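Local coordinates for protein staphylococcus aureus CymR (Staphylococcus aureus, PDB 3T8R) that acts as a dimeric, thiol-based oxidation-sensing transcriptional regulator of stress resistance and the oxidative response, probably by binding DNA through its winged helix-turn-helix domain, at residues Leu14-Ser19 and Lys32-Glu37; Ser7-Tyr12 and Asp42-Gln47. One frame throughout, in Å; residues are numbered along the deposited sequence.

How the interactions relate
Both interactions start from helix 8-21, the first helix of an Rrf2-type winged helix-turn-helix domain, and their centres lie about 10 Å apart. Interaction 2 joins the beginning of that helix to helix 42-54, while interaction 1 joins its later turns to helix 31-37. Along the chain the order is 7-12, 14-19, 32-37, 42-47, so the inner pair is bracketed by the outer. Helices 31-37 and 42-54 are consecutive and touch directly, where I34 and A35 meet L45 and A35 meets D42. Together the two contacts seat the helix-turn-helix pair on the first helix, which also reaches the second subunit through R11 and T15.

Interaction 1: Leu14-Ser19 and Lys32-Glu37; sequences LTLMIS and KSIAEE
L16 sends CG opposite its own amide nitrogen (chi1 -166°) and I34 keeps CG1 beside its own (chi1 -63°), and these two settings bring the ends of the branched chains together. They join helix 8-21 to helix 31-37, the first helix of the helix-turn-helix pair in this winged domain. The backbones come nearest at the same residues, with L16 CA 6.9 Å from I34 CA. L16 CB does not itself aim at helix 31-37; the reach across is made by one branch, CD2, which meets the CD1 methyl of I34. The two side chains cross at about a right angle, so they touch methyl against methyl and do not lie alongside one another. The other branch of L16 stands back, CD1 being 5.6 Å from I34 CD1. The chi2 of L16, -140°, is far from a staggered value, consistent with a leucine squeezed into its place. L16 also rests on L52 and I34 on L45, so helix 42-54 packs against both members of the apolar pair. One turn further on, towards solvent, S19 and E37 face each other with OG and OE1 4.2 Å apart, a polar approach without a hydrogen bond. On another side of helix 8-21, T15 OG1 is hydrogen-bonded to Q103 OE1 of the second subunit. Between the two helices, the apolar contact comes down to L16 CD2 against I34 CD1 at 3.5 Å, tighter than carbons usually pack.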
ATOM      1  N   LEU A  14      -5.985  14.218   6.609  1.00 19.11           N
ATOM      2  CA  LEU A  14      -6.412  13.387   7.714  1.00 20.35           C
ATOM      3  C   LEU A  14      -5.990  14.016   9.030  1.00 21.72           C
ATOM      4  O   LEU A  14      -6.778  14.076   9.972  1.00 19.37           O
ATOM      5  CB  LEU A  14      -5.810  11.989   7.594  1.00 22.36           C
ATOM      6  CG  LEU A  14      -6.730  10.772   7.670  1.00 31.40           C
ATOM      7  CD1 LEU A  14      -5.914   9.546   8.075  1.00 21.88           C
ATOM      8  CD2 LEU A  14      -7.933  10.979   8.595  1.00 24.62           C
ATOM      9  N   THR A  15      -4.748  14.490   9.087  1.00 21.62           N
ATOM     10  CA  THR A  15      -4.261  15.191  10.278  1.00 21.12           C
ATOM     11  C   THR A  15      -5.097  16.422  10.627  1.00 23.24           C
ATOM     12  O   THR A  15      -5.428  16.639  11.790  1.00 25.67           O
ATOM     13  CB  THR A  15      -2.763  15.573  10.155  1.00 23.76           C
ATOM     14  OG1 THR A  15      -1.983  14.386   9.945  1.00 26.04           O
ATOM     15  CG2 THR A  15      -2.293  16.248  11.445  1.00 24.00           C
ATOM     16  N   LEU A  16      -5.432  17.225   9.622  1.00 20.88           N
ATOM     17  CA  LEU A  16      -6.323  18.373   9.787  1.00 23.10           C
ATOM     18  C   LEU A  16      -7.639  17.926  10.439  1.00 21.28           C
ATOM     19  O   LEU A  16      -8.100  18.497  11.432  1.00 21.21           O
ATOM     20  CB  LEU A  16      -6.589  19.011   8.408  1.00 22.81           C
ATOM     21  CG  LEU A  16      -7.218  20.396   8.230  1.00 37.77           C
ATOM     22  CD1 LEU A  16      -8.201  20.393   7.062  1.00 29.62           C
ATOM     23  CD2 LEU A  16      -7.883  20.916   9.483  1.00 31.73           C
ATOM     24  N   MET A  17      -8.229  16.879   9.885  1.00 19.29           N
ATOM     25  CA  MET A  17      -9.533  16.418  10.335  1.00 18.38           C
ATOM     26  C   MET A  17      -9.503  15.863  11.764  1.00 18.67           C
ATOM     27  O   MET A  17     -10.444  16.055  12.529  1.00 22.13           O
ATOM     28  CB  MET A  17     -10.100  15.406   9.340  1.00 19.83           C
ATOM     29  CG  MET A  17     -10.374  16.012   7.972  1.00 18.12           C
ATOM     30  SD  MET A  17     -11.720  17.212   8.039  1.00 20.24           S
ATOM     31  CE  MET A  17     -13.104  16.137   8.384  1.00 22.90           C
ATOM     32  N   ILE A  18      -8.421  15.187  12.127  1.00 20.38           N
ATOM     33  CA  ILE A  18      -8.285  14.672  13.484  1.00 21.12           C
ATOM     34  C   ILE A  18      -8.219  15.830  14.474  1.00 23.33           C
ATOM     35  O   ILE A  18      -8.850  15.793  15.529  1.00 26.77           O
ATOM     36  CB  ILE A  18      -7.051  13.746  13.616  1.00 22.66           C
ATOM     37  CG1 ILE A  18      -7.260  12.479  12.785  1.00 21.19           C
ATOM     38  CG2 ILE A  18      -6.815  13.384  15.063  1.00 26.62           C
ATOM     39  CD1 ILE A  18      -5.985  11.681  12.531  1.00 23.22           C
ATOM     40  N   SER A  19      -7.475  16.868  14.115  1.00 23.39           N
ATOM     41  CA  SER A  19      -7.389  18.080  14.930  1.00 27.46           C
ATOM     42  C   SER A  19      -8.769  18.687  15.157  1.00 26.50           C
ATOM     43  O   SER A  19      -9.149  19.027  16.278  1.00 26.37           O
ATOM     44  CB  SER A  19      -6.486  19.113  14.258  1.00 27.06           C
ATOM     45  OG  SER A  19      -5.134  18.873  14.594  1.00 36.07           O
ATOM     46  N   LYS A  32      -4.085  28.984  10.486  1.00 32.85           N
ATOM     47  CA  LYS A  32      -2.731  29.353  10.879  1.00 36.92           C
ATOM     48  C   LYS A  32      -2.164  28.396  11.926  1.00 31.94           C
ATOM     49  O   LYS A  32      -1.023  27.950  11.813  1.00 33.25           O
ATOM     50  CB  LYS A  32      -2.693  30.790  11.393  1.00 37.69           C
ATOM     51  CG  LYS A  32      -1.336  31.230  11.903  1.00 42.96           C
ATOM     52  CD  LYS A  32      -1.251  32.746  12.002  1.00 44.75           C
ATOM     53  CE  LYS A  32      -2.487  33.321  12.664  1.00 46.20           C
ATOM     54  NZ  LYS A  32      -2.424  34.807  12.776  1.00 55.53           N
ATOM     55  N   SER A  33      -2.965  28.067  12.934  1.00 35.05           N
ATOM     56  CA  SER A  33      -2.482  27.197  14.003  1.00 34.87           C
ATOM     57  C   SER A  33      -2.269  25.746  13.528  1.00 34.20           C
ATOM     58  O   SER A  33      -1.296  25.113  13.898  1.00 32.57           O
ATOM     59  CB  SER A  33      -3.385  27.269  15.239  1.00 38.33           C
ATOM     60  OG  SER A  33      -4.464  26.358  15.156  1.00 42.47           O
ATOM     61  N   ILE A  34      -3.162  25.240  12.684  1.00 30.47           N
ATOM     62  CA  ILE A  34      -3.007  23.891  12.139  1.00 30.97           C
ATOM     63  C   ILE A  34      -1.767  23.772  11.256  1.00 30.23           C
ATOM     64  O   ILE A  34      -1.003  22.806  11.369  1.00 32.66           O
ATOM     65  CB  ILE A  34      -4.260  23.450  11.345  1.00 33.05           C
ATOM     66  CG1 ILE A  34      -5.467  23.378  12.275  1.00 34.43           C
ATOM     67  CG2 ILE A  34      -4.030  22.086  10.698  1.00 34.02           C
ATOM     68  CD1 ILE A  34      -6.802  23.447  11.565  1.00 34.04           C
ATOM     69  N   ALA A  35      -1.560  24.751  10.378  1.00 28.91           N
ATOM     70  CA  ALA A  35      -0.398  24.752   9.498  1.00 28.79           C
ATOM     71  C   ALA A  35       0.881  24.758  10.324  1.00 29.49           C
ATOM     72  O   ALA A  35       1.810  23.994  10.064  1.00 29.63           O
ATOM     73  CB  ALA A  35      -0.430  25.957   8.558  1.00 31.16           C
ATOM     74  N   GLU A  36       0.920  25.635  11.318  1.00 31.28           N
ATOM     75  CA  GLU A  36       2.079  25.729  12.185  1.00 35.14           C
ATOM     76  C   GLU A  36       2.287  24.420  12.924  1.00 34.77           C
ATOM     77  O   GLU A  36       3.397  23.902  12.955  1.00 35.75           O
ATOM     78  CB  GLU A  36       1.945  26.911  13.149  1.00 35.80           C
ATOM     79  CG  GLU A  36       2.409  28.221  12.523  1.00 45.29           C
ATOM     80  CD  GLU A  36       1.946  29.458  13.271  1.00 45.23           C
ATOM     81  OE1 GLU A  36       1.237  29.323  14.293  1.00 48.11           O
ATOM     82  OE2 GLU A  36       2.290  30.570  12.823  1.00 48.58           O
ATOM     83  N   GLU A  37       1.210  23.878  13.486  1.00 37.02           N
ATOM     84  CA  GLU A  37       1.287  22.623  14.238  1.00 36.26           C
ATOM     85  C   GLU A  37       1.839  21.458  13.416  1.00 37.09           C
ATOM     86  O   GLU A  37       2.420  20.526  13.973  1.00 43.34           O
ATOM     87  CB  GLU A  37      -0.081  22.242  14.804  1.00 39.02           C
ATOM     88  CG  GLU A  37      -0.579  23.148  15.914  1.00 44.60           C
ATOM     89  CD  GLU A  37      -1.861  22.631  16.529  1.00 50.00           C
ATOM     90  OE1 GLU A  37      -2.329  21.554  16.097  1.00 53.03           O
ATOM     91  OE2 GLU A  37      -2.397  23.295  17.442  1.00 51.14           O
TER

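Interaction 2: Ser7-Tyr12 and Asp42-Gln47; sequences STKGRY and DLYLEQ
Y44 drives its phenol ring from helix 42-54 into the first turn of helix 8-21, where T8, K9 and Y12 receive it. The short axes of 8-12 and 42-47 run almost perpendicular, at 93°, and remain 10.7 Å apart at their closest, a gap that this one long side chain bridges. With CG opposite the backbone nitrogen (chi1 -179°), the Y44 ring extends straight out from its helix. Packing is tight around the hydroxyl: Y44 OH lies 3.2 Å from the T8 methyl CG2 and 3.6 Å from K9 CG. The same T8 methyl stands in plane at the edge of the Y12 ring, so this one methyl touches both tyrosines. Y12 approaches more loosely, its CD2 4.1 Å from Y44 CE2, and the two rings meet obliquely without stacking. Beyond CG the K9 chain bends away, leaving NZ 7.3 Å from Y44 OH on the solvent side, and Q47 borders the contact there without touching 7-12. K9 and Y12 also both touch L48, one residue past Q47. The receiving turn is set by an ST motif, in which S7 OG accepts from G10 N at 3.0 Å and 158°. At the start of helix 42-54, S41 OG takes the Y44 backbone N-H. R11, in the same turn as Y12, forms a salt bridge with E99 of the second subunit, while Y12 packs on I96 of that subunit. No hydrogen bond crosses the contact: K9 N is 3.4 Å from Y44 OH but at a poor angle. The phenol oxygen is therefore placed chiefly by van der Waals fit, although its position beside the start of a helix probably offers some weak electrostatic attraction.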
ATOM      1  N   SER A   7      -0.394   9.242  -0.379  1.00 44.84           N
ATOM      2  CA  SER A   7      -0.747  10.592  -0.821  1.00 41.78           C
ATOM      3  C   SER A   7      -0.471  11.622   0.262  1.00 37.88           C
ATOM      4  O   SER A   7      -1.088  11.584   1.330  1.00 33.39           O
ATOM      5  CB  SER A   7      -2.221  10.661  -1.220  1.00 39.49           C
ATOM      6  OG  SER A   7      -2.690  11.994  -1.171  1.00 33.87           O
ATOM      7  N   THR A   8       0.454  12.538  -0.020  1.00 36.09           N
ATOM      8  CA  THR A   8       0.833  13.558   0.944  1.00 30.71           C
ATOM      9  C   THR A   8      -0.378  14.408   1.341  1.00 26.49           C
ATOM     10  O   THR A   8      -0.587  14.677   2.524  1.00 26.75           O
ATOM     11  CB  THR A   8       1.949  14.457   0.399  1.00 35.45           C
ATOM     12  OG1 THR A   8       3.118  13.667   0.146  1.00 42.78           O
ATOM     13  CG2 THR A   8       2.288  15.546   1.408  1.00 32.84           C
ATOM     14  N   LYS A   9      -1.167  14.817   0.354  1.00 25.59           N
ATOM     15  CA  LYS A   9      -2.400  15.569   0.610  1.00 22.35           C
ATOM     16  C   LYS A   9      -3.341  14.793   1.533  1.00 25.15           C
ATOM     17  O   LYS A   9      -3.928  15.357   2.452  1.00 24.63           O
ATOM     18  CB  LYS A   9      -3.123  15.871  -0.706  1.00 29.20           C
ATOM     19  CG  LYS A   9      -2.438  16.914  -1.574  1.00 32.40           C
ATOM     20  CD  LYS A   9      -3.310  17.289  -2.766  1.00 35.34           C
ATOM     21  CE  LYS A   9      -3.402  16.143  -3.771  1.00 42.62           C
ATOM     22  NZ  LYS A   9      -4.214  16.515  -4.977  1.00 47.64           N
ATOM     23  N   GLY A  10      -3.493  13.500   1.262  1.00 25.76           N
ATOM     24  CA  GLY A  10      -4.360  12.649   2.052  1.00 27.71           C
ATOM     25  C   GLY A  10      -3.908  12.587   3.495  1.00 24.98           C
ATOM     26  O   GLY A  10      -4.714  12.768   4.404  1.00 23.24           O
ATOM     27  N   ARG A  11      -2.618  12.340   3.707  1.00 23.59           N
ATOM     28  CA  ARG A  11      -2.090  12.281   5.065  1.00 24.86           C
ATOM     29  C   ARG A  11      -2.327  13.578   5.824  1.00 24.01           C
ATOM     30  O   ARG A  11      -2.819  13.564   6.952  1.00 22.90           O
ATOM     31  CB  ARG A  11      -0.596  11.956   5.053  1.00 26.80           C
ATOM     32  CG  ARG A  11      -0.315  10.574   4.510  1.00 30.16           C
ATOM     33  CD  ARG A  11       1.178  10.268   4.485  1.00 35.16           C
ATOM     34  NE  ARG A  11       1.714  10.043   5.823  1.00 36.03           N
ATOM     35  CZ  ARG A  11       2.956   9.639   6.052  1.00 35.03           C
ATOM     36  NH1 ARG A  11       3.769   9.436   5.026  1.00 37.22           N
ATOM     37  NH2 ARG A  11       3.386   9.451   7.293  1.00 35.63           N
ATOM     38  N   TYR A  12      -1.967  14.701   5.216  1.00 21.19           N
ATOM     39  CA  TYR A  12      -2.123  15.980   5.914  1.00 20.08           C
ATOM     40  C   TYR A  12      -3.589  16.353   6.078  1.00 21.38           C
ATOM     41  O   TYR A  12      -3.962  16.929   7.081  1.00 20.09           O
ATOM     42  CB  TYR A  12      -1.325  17.093   5.242  1.00 21.53           C
ATOM     43  CG  TYR A  12       0.161  16.965   5.510  1.00 25.30           C
ATOM     44  CD1 TYR A  12       0.664  17.163   6.788  1.00 27.98           C
ATOM     45  CD2 TYR A  12       1.045  16.629   4.502  1.00 27.57           C
ATOM     46  CE1 TYR A  12       2.024  17.037   7.056  1.00 33.46           C
ATOM     47  CE2 TYR A  12       2.411  16.503   4.757  1.00 26.69           C
ATOM     48  CZ  TYR A  12       2.888  16.710   6.039  1.00 31.28           C
ATOM     49  OH  TYR A  12       4.238  16.596   6.311  1.00 31.92           O
ATOM     50  N   ASP A  42       0.482  27.757   5.002  1.00 26.47           N
ATOM     51  CA  ASP A  42      -0.953  28.035   5.044  1.00 28.79           C
ATOM     52  C   ASP A  42      -1.556  27.835   3.663  1.00 24.62           C
ATOM     53  O   ASP A  42      -2.700  27.404   3.532  1.00 28.38           O
ATOM     54  CB  ASP A  42      -1.223  29.467   5.520  1.00 32.84           C
ATOM     55  CG  ASP A  42      -0.985  29.644   7.008  1.00 36.86           C
ATOM     56  OD1 ASP A  42      -1.967  29.869   7.749  1.00 41.90           O
ATOM     57  OD2 ASP A  42       0.182  29.555   7.443  1.00 36.77           O
ATOM     58  N   LEU A  43      -0.774  28.140   2.640  1.00 23.73           N
ATOM     59  CA  LEU A  43      -1.234  28.016   1.266  1.00 26.68           C
ATOM     60  C   LEU A  43      -1.477  26.551   0.914  1.00 30.28           C
ATOM     61  O   LEU A  43      -2.460  26.218   0.251  1.00 30.15           O
ATOM     62  CB  LEU A  43      -0.218  28.650   0.315  1.00 32.65           C
ATOM     63  CG  LEU A  43      -0.564  28.861  -1.161  1.00 32.36           C
ATOM     64  CD1 LEU A  43      -1.713  29.852  -1.341  1.00 28.62           C
ATOM     65  CD2 LEU A  43       0.683  29.326  -1.913  1.00 34.13           C
ATOM     66  N   TYR A  44      -0.584  25.673   1.364  1.00 23.50           N
ATOM     67  CA  TYR A  44      -0.750  24.258   1.106  1.00 28.04           C
ATOM     68  C   TYR A  44      -1.977  23.748   1.852  1.00 24.51           C
ATOM     69  O   TYR A  44      -2.743  22.950   1.323  1.00 26.52           O
ATOM     70  CB  TYR A  44       0.502  23.486   1.532  1.00 26.41           C
ATOM     71  CG  TYR A  44       0.422  22.002   1.277  1.00 27.24           C
ATOM     72  CD1 TYR A  44       0.770  21.469   0.044  1.00 33.20           C
ATOM     73  CD2 TYR A  44       0.010  21.130   2.278  1.00 28.06           C
ATOM     74  CE1 TYR A  44       0.707  20.105  -0.190  1.00 29.96           C
ATOM     75  CE2 TYR A  44      -0.065  19.770   2.052  1.00 30.16           C
ATOM     76  CZ  TYR A  44       0.286  19.263   0.817  1.00 29.50           C
ATOM     77  OH  TYR A  44       0.215  17.901   0.600  1.00 29.50           O
ATOM     78  N   LEU A  45      -2.178  24.232   3.072  1.00 24.92           N
ATOM     79  CA  LEU A  45      -3.315  23.796   3.875  1.00 24.86           C
ATOM     80  C   LEU A  45      -4.599  24.193   3.156  1.00 24.47           C
ATOM     81  O   LEU A  45      -5.579  23.452   3.150  1.00 24.04           O
ATOM     82  CB  LEU A  45      -3.283  24.444   5.261  1.00 27.01           C
ATOM     83  CG  LEU A  45      -3.616  23.599   6.496  1.00 36.54           C
ATOM     84  CD1 LEU A  45      -3.894  24.495   7.696  1.00 35.06           C
ATOM     85  CD2 LEU A  45      -4.781  22.645   6.274  1.00 35.56           C
ATOM     86  N   GLU A  46      -4.574  25.368   2.547  1.00 27.30           N
ATOM     87  CA  GLU A  46      -5.729  25.879   1.823  1.00 27.98           C
ATOM     88  C   GLU A  46      -6.193  24.912   0.743  1.00 27.48           C
ATOM     89  O   GLU A  46      -7.391  24.774   0.502  1.00 31.02           O
ATOM     90  CB  GLU A  46      -5.405  27.246   1.216  1.00 30.26           C
ATOM     91  CG  GLU A  46      -6.564  27.892   0.481  1.00 35.34           C
ATOM     92  CD  GLU A  46      -7.765  28.098   1.367  1.00 39.25           C
ATOM     93  OE1 GLU A  46      -8.901  27.908   0.878  1.00 44.68           O
ATOM     94  OE2 GLU A  46      -7.579  28.458   2.553  1.00 43.83           O
ATOM     95  N   GLN A  47      -5.249  24.232   0.105  1.00 27.97           N
ATOM     96  CA  GLN A  47      -5.573  23.269  -0.946  1.00 29.57           C
ATOM     97  C   GLN A  47      -6.242  22.012  -0.408  1.00 31.69           C
ATOM     98  O   GLN A  47      -6.909  21.291  -1.148  1.00 34.79           O
ATOM     99  CB  GLN A  47      -4.326  22.902  -1.739  1.00 32.16           C
ATOM    100  CG  GLN A  47      -3.779  24.055  -2.559  1.00 32.39           C
ATOM    101  CD  GLN A  47      -2.524  23.675  -3.317  1.00 41.18           C
ATOM    102  OE1 GLN A  47      -1.870  22.677  -3.001  1.00 40.65           O
ATOM    103  NE2 GLN A  47      -2.176  24.471  -4.322  1.00 43.41           N
TER